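Local coordinates for putative TetR-family transcriptional regulator (Syntrophomonas wolfei subsp. wolfei, PDB 3LWJ), which probably binds DNA as a dimeric transcriptional regulator of the TetR family, at residues I109-A114 against K170-K175; E65-Q70 against T105-Y110; E91-T96 against A162-S167; D23-K28 against V54-I59. All coordinates share one frame; numbering follows the deposited sequence.

Contact 1 (I109-A114 against K170-K175); sequences IYSRVA and KWVVLK
Val173 meets Ser111 and Arg112 with its two methyl groups. Val173 CG2 lies 3.7 Å from Ser111 CB and just as far from CG of Arg112. The other methyl, CG1, lies over one face of the guanidinium of Arg112. It sits 3.4 Å from the plane of that group, offset toward the rim, with NH2 of Arg112 3.7 Å from Val173 CG1. The torsion of Val173 explains the split. CG1 is anti to the backbone N (chi1 173°), which leaves CG2 beside that nitrogen and facing Ser111. Val172 adds its CG1 methyl, 3.8 Å from Ser111 OG. That hydroxyl is bonded to Ser107 O, one turn back in its own helix. The contact joins the end of helix 104-113 to the end of helix 153-173, inside the all-helical body that follows the DNA-binding part in TetR regulators. Arg112 runs extended from CG to NE across the valine. Its NE pairs with Glu108, and its NH1 donates to Gly115 O of the second subunit. An alanine at Arg112 would strip the cover from Val173 CG1 and would probably leave both Glu108 and that carbonyl of the second subunit without their partner. Beyond Val173 the chain leaves helical geometry at Lys175, which has positive phi. Its side chain curls back, and Lys175 NZ donates to Val172 O at 2.8 Å, tilted 34° from the carbonyl plane.

Contact 2 (E65-Q70 against T105-Y110); sequences EDFAKQ and TLSEIY
Phe67 and Leu106 make the apolar part of this contact. The methyl CD2 of Leu106 lies over one face of the Phe67 ring, 4.0 Å from the ring centroid and 28° off the ring normal. This is a CH-pi contact. The methyl is displaced toward the near side of the ring, and its closest approach is 3.6 Å, from Leu106 CD2 to Phe67 CD2. Both side chains leave their helices with CG anti to the backbone N (chi1 -159° for Phe67, 180° for Leu106). They run antiparallel alongside each other. The second kind of contact is polar against aromatic. Ser107 OG stands at the edge of the ring, near its plane, 3.6 Å from Phe67 CZ. Its hydrogen-bond partners are the carbonyls of Phe100 and Asn103, at the turn between helices 85-102 and 104-113. An alanine at Phe67 would remove the ring and would probably open a gap between the helices, with Leu106 CD2 left without the face it rests on. Val99 of helix 85-102 also packs on Phe67. The ring therefore fills the space where helices 56-79, 85-102 and 104-113 converge, in the helical body of the TetR fold. All three residues are buried, and the Ser107 hydroxyl is bonded to backbone carbonyls, so the attraction across the joint is dispersive and depends on shape more than on charge.

Contact 3 (E91-T96 against A162-S167); sequences ETKRLT and AIEKFS. With EDO (1,2-ethanediol), chain B.
Glu164 points its carboxylate at Lys93 and Thr96. Its OE2 lies 3.7 Å from Lys93 CD and 3.8 Å from Thr96 CB, while Thr96 CG2 faces both carboxylate oxygens. These are van der Waals contacts, and Glu164 lies roughly perpendicular to both partners. A water carries the polar link. It donates to Glu164 OE2 at 2.6 Å and to Thr96 OG1 at 2.7 Å. The threonine hydroxyl in turn donates to Thr92 O, one turn back. Thr96 N reaches the same carbonyl from the opposite face of its plane. With OG1 beside its backbone N (chi1 -59°), Thr96 can serve the water and the carbonyl together. Bends at chi2 (-52°) and chi4 (-77°) carry NZ of Lys93 toward Thr92, leaving it 5.8 Å from Glu164 OE2. There Lys93 NZ donates to Thr92 OG1 at 2.9 Å and to Phe89 O. A weak bond goes to a 1,2-ethanediol, probably from the crystallisation liquor, which also binds Asn138. Further out, Ile75 of helix 56-79 packs on Thr96, and Met97 and Phe100 pack on Glu164. The contact thus joins helices 85-102 and 153-173 within the helical body, the part that holds the ligand pocket in many TetR regulators. The acid is buried without a direct salt bridge to Lys93. The single bond the water donates to Glu164 OE2, and the nearby Lys93 amine, would probably favour its ionised form.

Contact 4 (D23-K28 against V54-I59); sequences DLFIEK and VDKEDI
Phe25 and Lys56 have the nearest CA atoms of the two segments, 10.0 Å apart. Segment 23-28 is the end of helix 10-28. Segment 54-59 turns from a loop into the start of helix 56-79. Both belong to the TetR DNA-binding domain, and the predicted helix-turn-helix motif lies between them in the chain. The first turn of the second helix is closed by a capping box. Asp55, at the N-cap, accepts from Asp58 N at 3.0 Å through Asp55 OD1, met nearly along its C-O bond. A weak bond comes from Glu57 N. The return bond, from Asp55 N to Asp58 OD2, is weak. Val54 N also donates to Asp58 OD2, at 3.0 Å. Both rest on one of two deposited conformers. The two carboxylates thus lie at the N-terminal end of the helix, where its dipole would probably favour their negative charge. Among the side chains, Phe25 does the bridging. Its ring lies obliquely to both partners, with Ile59 CG2 a loose 4.5 Å from CE2 of Phe25. Tyr30 and Ile109 also pack on Phe25. Lys56 supplies the aliphatic part of its chain. A bend at chi3 (-68°) turns its amine off to Tyr30 O and Thr33 O. The closest approach between the segments is Lys56 CD to Phe25 CE1, at 3.9 Å.

From the N terminus, contact 4 closes first. It brings the start of helix 56-79 back against the end of helix 10-28, around the predicted helix-turn-helix. Helix 56-79 then runs into the body, where contact 2 joins its middle to helix 104-113. Contact 3 opens inside that loop, on helix 85-102, and closes beyond it on helix 153-173, so contacts 2 and 3 cross. Contact 1 starts where contact 2 ends, sharing Ile109 and Tyr110, and it also crosses contact 3. Contacts 1 and 3 both use helix 153-173 and touch the second subunit. Ile109 packs on Phe25 and Ile26, tying contacts 1 and 2 to contact 4 and the DNA-binding domain to the body.

Contact 1 (I109-A114 against K170-K175)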
# COMPACT_ATOMS: atom_id res chain seq x y z
N ILE A 109 3.21 11.28 -7.00
CA ILE A 109 4.42 11.33 -6.19
C ILE A 109 4.23 10.52 -4.90
O ILE A 109 5.05 9.69 -4.59
CB ILE A 109 4.84 12.76 -5.81
CG1 ILE A 109 5.25 13.58 -7.05
CG2 ILE A 109 6.00 12.77 -4.77
CD1 ILE A 109 6.38 12.98 -7.85
N TYR A 110 3.12 10.76 -4.18
CA TYR A 110 2.77 9.96 -2.98
C TYR A 110 2.83 8.47 -3.23
O TYR A 110 3.28 7.71 -2.36
CB TYR A 110 1.39 10.38 -2.52
CG TYR A 110 0.73 9.56 -1.44
CD1 TYR A 110 1.37 9.31 -0.22
CD2 TYR A 110 -0.58 9.08 -1.62
CE1 TYR A 110 0.73 8.57 0.79
CE2 TYR A 110 -1.22 8.35 -0.62
CZ TYR A 110 -0.56 8.11 0.59
OH TYR A 110 -1.19 7.39 1.56
N SER A 111 2.36 8.05 -4.40
CA SER A 111 2.24 6.64 -4.77
C SER A 111 3.53 6.05 -5.28
O SER A 111 3.63 4.84 -5.45
CB SER A 111 1.17 6.45 -5.87
OG SER A 111 -0.10 6.90 -5.43
N ARG A 112 4.51 6.90 -5.56
CA ARG A 112 5.78 6.43 -6.09
C ARG A 112 6.93 6.43 -5.06
O ARG A 112 7.79 5.59 -5.14
CB ARG A 112 6.20 7.27 -7.29
CG ARG A 112 5.35 7.04 -8.53
CD ARG A 112 5.97 7.76 -9.74
NE ARG A 112 5.28 7.39 -10.97
CZ ARG A 112 5.45 6.23 -11.61
NH1 ARG A 112 6.31 5.32 -11.13
NH2 ARG A 112 4.77 5.98 -12.72
N VAL A 113 6.92 7.37 -4.12
CA VAL A 113 8.08 7.53 -3.24
C VAL A 113 8.00 6.76 -1.90
O VAL A 113 8.97 6.76 -1.15
CB VAL A 113 8.39 9.01 -2.97
CG1 VAL A 113 8.60 9.78 -4.31
CG2 VAL A 113 7.36 9.63 -2.02
N ALA A 114 6.87 6.12 -1.61
CA ALA A 114 6.73 5.29 -0.40
C ALA A 114 7.78 4.20 -0.32
O ALA A 114 8.00 3.51 -1.31
CB ALA A 114 5.33 4.68 -0.34
N LYS A 170 -2.78 1.80 -8.23
CA LYS A 170 -3.16 1.07 -9.44
C LYS A 170 -3.78 1.96 -10.52
O LYS A 170 -3.67 1.64 -11.72
CB LYS A 170 -4.11 -0.09 -9.12
CG LYS A 170 -3.47 -1.20 -8.29
CD LYS A 170 -4.33 -2.53 -8.19
CE LYS A 170 -4.62 -3.23 -9.52
NZ LYS A 170 -4.73 -4.73 -9.42
N TRP A 171 -4.40 3.06 -10.13
CA TRP A 171 -4.95 3.99 -11.12
C TRP A 171 -3.85 4.88 -11.68
O TRP A 171 -3.54 4.82 -12.89
CB TRP A 171 -6.05 4.83 -10.52
CG TRP A 171 -6.47 6.00 -11.35
CD1 TRP A 171 -6.93 5.98 -12.63
CD2 TRP A 171 -6.53 7.37 -10.92
NE1 TRP A 171 -7.24 7.26 -13.04
CE2 TRP A 171 -7.01 8.13 -12.00
CE3 TRP A 171 -6.23 8.02 -9.73
CZ2 TRP A 171 -7.17 9.51 -11.93
CZ3 TRP A 171 -6.40 9.40 -9.66
CH2 TRP A 171 -6.86 10.12 -10.75
N VAL A 172 -3.22 5.66 -10.79
CA VAL A 172 -2.31 6.71 -11.21
C VAL A 172 -0.90 6.21 -11.56
O VAL A 172 -0.24 6.83 -12.39
CB VAL A 172 -2.26 7.91 -10.18
CG1 VAL A 172 -1.39 7.58 -8.93
CG2 VAL A 172 -1.78 9.16 -10.86
N VAL A 173 -0.42 5.13 -10.95
CA VAL A 173 0.90 4.62 -11.32
C VAL A 173 0.82 3.45 -12.32
O VAL A 173 1.41 3.55 -13.40
CB VAL A 173 1.76 4.24 -10.12
CG1 VAL A 173 3.04 3.56 -10.58
CG2 VAL A 173 2.07 5.49 -9.28
N LEU A 174 0.11 2.37 -11.99
CA LEU A 174 0.01 1.22 -12.91
C LEU A 174 -0.83 1.49 -14.15
O LEU A 174 -0.63 0.85 -15.19
CB LEU A 174 -0.57 -0.00 -12.23
CG LEU A 174 0.20 -0.61 -11.07
CD1 LEU A 174 -0.38 -2.00 -10.83
CD2 LEU A 174 1.66 -0.70 -11.43
N LYS A 175 -1.75 2.44 -14.06
CA LYS A 175 -2.72 2.67 -15.14
C LYS A 175 -3.44 1.36 -15.44
O LYS A 175 -3.73 1.09 -16.58
CB LYS A 175 -2.04 3.16 -16.44
CG LYS A 175 -0.88 4.14 -16.31
CD LYS A 175 -1.37 5.56 -16.11
CE LYS A 175 -0.20 6.55 -16.05
NZ LYS A 175 -0.50 7.66 -15.09

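Contact 2 (E65-Q70 against T105-Y110)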
# COMPACT_ATOMS: atom_id res chain seq x y z
N GLU A 65 0.87 18.27 3.96
CA GLU A 65 0.05 18.99 4.95
C GLU A 65 -1.19 19.63 4.33
O GLU A 65 -2.29 19.54 4.87
CB GLU A 65 0.85 20.12 5.61
CG GLU A 65 1.74 19.66 6.73
CD GLU A 65 2.79 20.71 7.16
OE1 GLU A 65 2.72 21.89 6.69
OE2 GLU A 65 3.68 20.34 7.96
N ASP A 66 -0.98 20.33 3.22
CA ASP A 66 -2.07 20.95 2.48
C ASP A 66 -3.04 19.88 2.01
O ASP A 66 -4.24 20.07 2.05
CB ASP A 66 -1.50 21.68 1.28
CG ASP A 66 -0.78 22.98 1.67
OD1 ASP A 66 -0.68 23.27 2.88
OD2 ASP A 66 -0.29 23.72 0.78
N PHE A 67 -2.50 18.74 1.58
CA PHE A 67 -3.29 17.62 1.05
C PHE A 67 -4.17 17.03 2.14
O PHE A 67 -5.38 16.87 1.96
CB PHE A 67 -2.31 16.59 0.51
CG PHE A 67 -2.85 15.59 -0.51
CD1 PHE A 67 -4.02 15.81 -1.25
CD2 PHE A 67 -2.10 14.45 -0.77
CE1 PHE A 67 -4.44 14.88 -2.20
CE2 PHE A 67 -2.51 13.52 -1.72
CZ PHE A 67 -3.69 13.74 -2.45
N ALA A 68 -3.57 16.70 3.28
CA ALA A 68 -4.32 16.18 4.45
C ALA A 68 -5.41 17.17 4.85
O ALA A 68 -6.52 16.79 5.17
CB ALA A 68 -3.37 15.92 5.67
N LYS A 69 -5.05 18.44 4.84
CA LYS A 69 -5.94 19.48 5.25
C LYS A 69 -7.17 19.55 4.33
O LYS A 69 -8.29 19.75 4.80
CB LYS A 69 -5.20 20.82 5.26
CG LYS A 69 -6.04 21.92 5.86
CD LYS A 69 -5.36 23.27 5.86
CE LYS A 69 -6.28 24.28 6.53
NZ LYS A 69 -5.79 25.65 6.36
N GLN A 70 -6.95 19.40 3.04
CA GLN A 70 -8.05 19.43 2.06
C GLN A 70 -8.98 18.19 2.18
O GLN A 70 -10.22 18.32 2.12
CB GLN A 70 -7.47 19.56 0.66
CG GLN A 70 -8.48 19.77 -0.48
CD GLN A 70 -7.81 19.65 -1.85
OE1 GLN A 70 -6.57 19.66 -1.95
NE2 GLN A 70 -8.62 19.50 -2.90
N THR A 105 -1.06 14.88 -9.75
CA THR A 105 0.38 14.80 -9.83
C THR A 105 0.97 14.49 -8.42
O THR A 105 1.90 13.68 -8.29
CB THR A 105 0.91 16.07 -10.50
OG1 THR A 105 0.51 17.19 -9.73
CG2 THR A 105 0.33 16.22 -11.99
N LEU A 106 0.40 15.09 -7.38
CA LEU A 106 0.80 14.80 -6.00
C LEU A 106 0.46 13.36 -5.58
O LEU A 106 1.27 12.71 -4.90
CB LEU A 106 0.18 15.82 -5.02
CG LEU A 106 0.50 15.65 -3.53
CD1 LEU A 106 2.02 15.53 -3.29
CD2 LEU A 106 -0.09 16.78 -2.72
N SER A 107 -0.73 12.90 -5.97
CA SER A 107 -1.13 11.50 -5.76
C SER A 107 -0.11 10.58 -6.41
O SER A 107 0.27 9.57 -5.85
CB SER A 107 -2.54 11.24 -6.33
OG SER A 107 -3.59 11.87 -5.56
N GLU A 108 0.35 10.93 -7.60
CA GLU A 108 1.40 10.14 -8.23
C GLU A 108 2.69 10.11 -7.40
O GLU A 108 3.21 9.03 -7.12
CB GLU A 108 1.69 10.64 -9.63
CG GLU A 108 2.22 9.53 -10.53
CD GLU A 108 2.63 10.01 -11.92
OE1 GLU A 108 1.87 10.79 -12.55
OE2 GLU A 108 3.74 9.62 -12.35
N ILE A 109 3.21 11.28 -7.00
CA ILE A 109 4.42 11.33 -6.19
C ILE A 109 4.23 10.52 -4.90
O ILE A 109 5.05 9.69 -4.59
CB ILE A 109 4.84 12.76 -5.81
CG1 ILE A 109 5.25 13.58 -7.05
CG2 ILE A 109 6.00 12.77 -4.77
CD1 ILE A 109 6.38 12.98 -7.85
N TYR A 110 3.12 10.76 -4.18
CA TYR A 110 2.77 9.96 -2.98
C TYR A 110 2.83 8.47 -3.23
O TYR A 110 3.28 7.71 -2.36
CB TYR A 110 1.39 10.38 -2.52
CG TYR A 110 0.73 9.56 -1.44
CD1 TYR A 110 1.37 9.31 -0.22
CD2 TYR A 110 -0.58 9.08 -1.62
CE1 TYR A 110 0.73 8.57 0.79
CE2 TYR A 110 -1.22 8.35 -0.62
CZ TYR A 110 -0.56 8.11 0.59
OH TYR A 110 -1.19 7.39 1.56

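Contact 3 (E91-T96 against A162-S167)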
# COMPACT_ATOMS: atom_id res chain seq x y z
N GLU A 91 -19.88 7.71 1.65
CA GLU A 91 -19.65 8.87 0.79
C GLU A 91 -18.35 9.56 1.10
O GLU A 91 -17.77 10.17 0.19
CB GLU A 91 -20.75 9.93 0.90
CG GLU A 91 -21.87 9.77 -0.05
CD GLU A 91 -21.46 9.54 -1.48
OE1 GLU A 91 -20.76 10.37 -2.11
OE2 GLU A 91 -21.89 8.49 -1.99
N THR A 92 -17.89 9.51 2.35
CA THR A 92 -16.60 10.14 2.65
C THR A 92 -15.44 9.46 1.86
O THR A 92 -14.46 10.10 1.55
CB THR A 92 -16.25 10.20 4.15
OG1 THR A 92 -16.44 8.91 4.78
CG2 THR A 92 -17.12 11.26 4.86
N LYS A 93 -15.61 8.19 1.53
CA LYS A 93 -14.55 7.48 0.78
C LYS A 93 -14.55 8.00 -0.65
O LYS A 93 -13.52 8.36 -1.18
CB LYS A 93 -14.76 5.97 0.85
CG LYS A 93 -14.90 5.40 2.25
CD LYS A 93 -13.78 5.80 3.18
CE LYS A 93 -14.13 5.42 4.59
NZ LYS A 93 -15.11 6.35 5.25
N ARG A 94 -15.73 8.17 -1.24
CA ARG A 94 -15.80 8.82 -2.54
C ARG A 94 -15.19 10.24 -2.52
O ARG A 94 -14.35 10.57 -3.36
CB ARG A 94 -17.21 8.84 -3.09
CG ARG A 94 -17.35 9.75 -4.27
CD ARG A 94 -18.48 9.38 -5.24
NE ARG A 94 -19.69 8.85 -4.63
CZ ARG A 94 -20.40 7.85 -5.14
NH1 ARG A 94 -20.00 7.27 -6.27
NH2 ARG A 94 -21.51 7.43 -4.52
N LEU A 95 -15.60 11.07 -1.55
CA LEU A 95 -14.97 12.38 -1.39
C LEU A 95 -13.47 12.30 -1.34
O LEU A 95 -12.81 13.11 -2.00
CB LEU A 95 -15.39 13.10 -0.09
CG LEU A 95 -16.67 13.88 -0.13
CD1 LEU A 95 -16.90 14.53 1.23
CD2 LEU A 95 -16.64 14.91 -1.28
N THR A 96 -12.92 11.39 -0.54
CA THR A 96 -11.48 11.31 -0.40
C THR A 96 -10.88 10.97 -1.75
O THR A 96 -9.89 11.58 -2.16
CB THR A 96 -11.03 10.25 0.62
OG1 THR A 96 -11.58 10.55 1.90
CG2 THR A 96 -9.52 10.19 0.69
N ALA A 162 -5.16 1.83 3.69
CA ALA A 162 -4.47 0.87 2.82
C ALA A 162 -5.16 0.68 1.48
O ALA A 162 -4.50 0.67 0.41
CB ALA A 162 -4.25 -0.49 3.55
N ILE A 163 -6.46 0.46 1.48
CA ILE A 163 -7.17 0.24 0.22
C ILE A 163 -7.17 1.51 -0.63
O ILE A 163 -7.12 1.48 -1.89
CB ILE A 163 -8.60 -0.34 0.42
CG1 ILE A 163 -9.19 -0.90 -0.89
CG2 ILE A 163 -9.57 0.67 0.98
CD1 ILE A 163 -8.26 -1.70 -1.72
N GLU A 164 -7.26 2.64 0.04
CA GLU A 164 -7.21 3.92 -0.67
C GLU A 164 -5.82 4.08 -1.31
O GLU A 164 -5.71 4.42 -2.47
CB GLU A 164 -7.52 5.08 0.27
CG GLU A 164 -8.98 5.15 0.66
CD GLU A 164 -9.31 6.26 1.61
OE1 GLU A 164 -8.39 6.76 2.28
OE2 GLU A 164 -10.50 6.61 1.71
N LYS A 165 -4.76 3.79 -0.57
CA LYS A 165 -3.42 3.91 -1.11
C LYS A 165 -3.22 2.95 -2.29
O LYS A 165 -2.61 3.28 -3.30
CB LYS A 165 -2.37 3.47 -0.07
CG LYS A 165 -1.73 4.43 0.82
CD LYS A 165 -0.79 3.64 1.80
CE LYS A 165 0.63 3.46 1.25
NZ LYS A 165 1.47 4.73 1.34
N PHE A 166 -3.60 1.71 -2.08
CA PHE A 166 -3.36 0.65 -3.08
C PHE A 166 -4.17 0.88 -4.37
O PHE A 166 -3.65 0.73 -5.45
CB PHE A 166 -3.72 -0.72 -2.55
CG PHE A 166 -3.30 -1.87 -3.47
CD1 PHE A 166 -2.06 -1.87 -4.07
CD2 PHE A 166 -4.13 -2.95 -3.68
CE1 PHE A 166 -1.63 -2.91 -4.89
CE2 PHE A 166 -3.72 -4.01 -4.50
CZ PHE A 166 -2.46 -3.98 -5.10
N SER A 167 -5.43 1.26 -4.23
CA SER A 167 -6.26 1.52 -5.43
C SER A 167 -5.80 2.82 -6.15
O SER A 167 -5.85 2.90 -7.38
CB SER A 167 -7.73 1.58 -5.01
OG SER A 167 -7.97 2.83 -4.37
C1 EDO B . -13.20 8.21 8.76
O1 EDO B . -13.70 9.43 8.16
C2 EDO B . -13.56 6.85 8.13
O2 EDO B . -14.96 6.52 8.14
O HOH W 1 -10.99 8.43 3.51

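Contact 4 (D23-K28 against V54-I59)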
# COMPACT_ATOMS: atom_id res chain seq x y z
N ASP A 23 5.93 20.00 -10.22
CA ASP A 23 6.20 19.78 -11.65
C ASP A 23 7.56 19.13 -11.90
O ASP A 23 7.67 18.23 -12.73
CB ASP A 23 6.12 21.09 -12.47
CG ASP A 23 4.71 21.71 -12.47
OD1 ASP A 23 3.74 21.06 -12.05
OD2 ASP A 23 4.59 22.89 -12.87
N LEU A 24 8.59 19.62 -11.20
CA LEU A 24 9.95 19.07 -11.34
C LEU A 24 10.05 17.62 -10.80
O LEU A 24 10.76 16.77 -11.37
CB LEU A 24 10.98 19.98 -10.63
CG LEU A 24 11.46 21.26 -11.33
CD1 LEU A 24 12.18 22.15 -10.32
CD2 LEU A 24 12.39 20.95 -12.50
N PHE A 25 9.33 17.33 -9.71
CA PHE A 25 9.30 15.98 -9.15
C PHE A 25 8.73 15.00 -10.20
O PHE A 25 9.32 13.95 -10.46
CB PHE A 25 8.46 15.92 -7.85
CG PHE A 25 9.04 16.67 -6.67
CD1 PHE A 25 10.35 17.07 -6.63
CD2 PHE A 25 8.25 16.88 -5.55
CE1 PHE A 25 10.85 17.73 -5.54
CE2 PHE A 25 8.75 17.54 -4.45
CZ PHE A 25 10.03 17.98 -4.45
N ILE A 26 7.60 15.37 -10.80
CA ILE A 26 6.98 14.60 -11.90
C ILE A 26 7.91 14.44 -13.12
O ILE A 26 8.02 13.36 -13.67
CB ILE A 26 5.67 15.27 -12.39
CG1 ILE A 26 4.59 15.17 -11.33
CG2 ILE A 26 5.21 14.65 -13.72
CD1 ILE A 26 4.17 13.77 -11.02
N GLU A 27 8.59 15.51 -13.50
CA GLU A 27 9.38 15.54 -14.74
C GLU A 27 10.75 14.85 -14.64
O GLU A 27 11.17 14.14 -15.57
CB GLU A 27 9.56 16.98 -15.17
CG GLU A 27 10.38 17.15 -16.42
CD GLU A 27 10.72 18.60 -16.68
OE1 GLU A 27 9.79 19.43 -16.60
OE2 GLU A 27 11.90 18.90 -16.97
N LYS A 28 11.46 15.09 -13.53
CA LYS A 28 12.84 14.58 -13.34
C LYS A 28 12.94 13.44 -12.33
O LYS A 28 13.98 12.75 -12.29
CB LYS A 28 13.78 15.70 -12.86
CG LYS A 28 13.81 16.97 -13.71
CD LYS A 28 14.80 18.00 -13.14
CE LYS A 28 16.19 17.39 -12.88
NZ LYS A 28 17.28 18.41 -12.72
N VAL A 54 13.81 24.76 3.98
CA VAL A 54 15.23 24.52 4.21
C VAL A 54 15.79 23.51 3.19
O VAL A 54 16.97 23.57 2.84
CB VAL A 54 15.53 24.07 5.68
CG1 VAL A 54 16.98 24.34 6.03
CG2 VAL A 54 14.63 24.80 6.68
N ASP A 55 14.92 22.63 2.67
CA ASP A 55 15.30 21.59 1.68
C ASP A 55 14.07 20.95 0.96
O ASP A 55 12.95 21.43 1.14
CB ASP A 55 16.23 20.53 2.33
CG ASP A 55 15.52 19.60 3.27
OD1 ASP A 55 14.27 19.52 3.28
OD2 ASP A 55 16.24 18.87 4.01
N LYS A 56 14.26 19.90 0.15
CA LYS A 56 13.13 19.23 -0.55
C LYS A 56 12.11 18.59 0.40
O LYS A 56 10.90 18.57 0.11
CB LYS A 56 13.61 18.13 -1.49
CG LYS A 56 14.08 18.55 -2.85
CD LYS A 56 14.32 17.32 -3.72
CE LYS A 56 15.52 16.49 -3.24
NZ LYS A 56 15.85 15.34 -4.10
N GLU A 57 12.60 18.03 1.49
CA GLU A 57 11.74 17.34 2.41
C GLU A 57 10.79 18.31 3.10
O GLU A 57 9.66 17.95 3.43
CB GLU A 57 12.55 16.54 3.44
CG GLU A 57 13.15 15.27 2.86
CD GLU A 57 14.22 15.54 1.80
OE1 GLU A 57 15.12 16.36 2.07
OE2 GLU A 57 14.15 14.96 0.68
N ASP A 58 11.24 19.55 3.32
CA ASP A 58 10.36 20.59 3.84
C ASP A 58 9.26 20.85 2.82
O ASP A 58 8.12 21.11 3.19
CB ASP A 58 11.15 21.87 4.15
CG ASP A 58 11.96 21.76 5.44
OD1 ASP A 58 11.44 21.23 6.44
OD2 ASP A 58 13.12 22.21 5.46
N ILE A 59 9.60 20.79 1.53
CA ILE A 59 8.60 21.04 0.48
C ILE A 59 7.56 19.91 0.44
O ILE A 59 6.35 20.16 0.48
CB ILE A 59 9.24 21.30 -0.91
CG1 ILE A 59 9.88 22.69 -0.93
CG2 ILE A 59 8.18 21.22 -2.00
CD1 ILE A 59 10.89 22.90 -2.00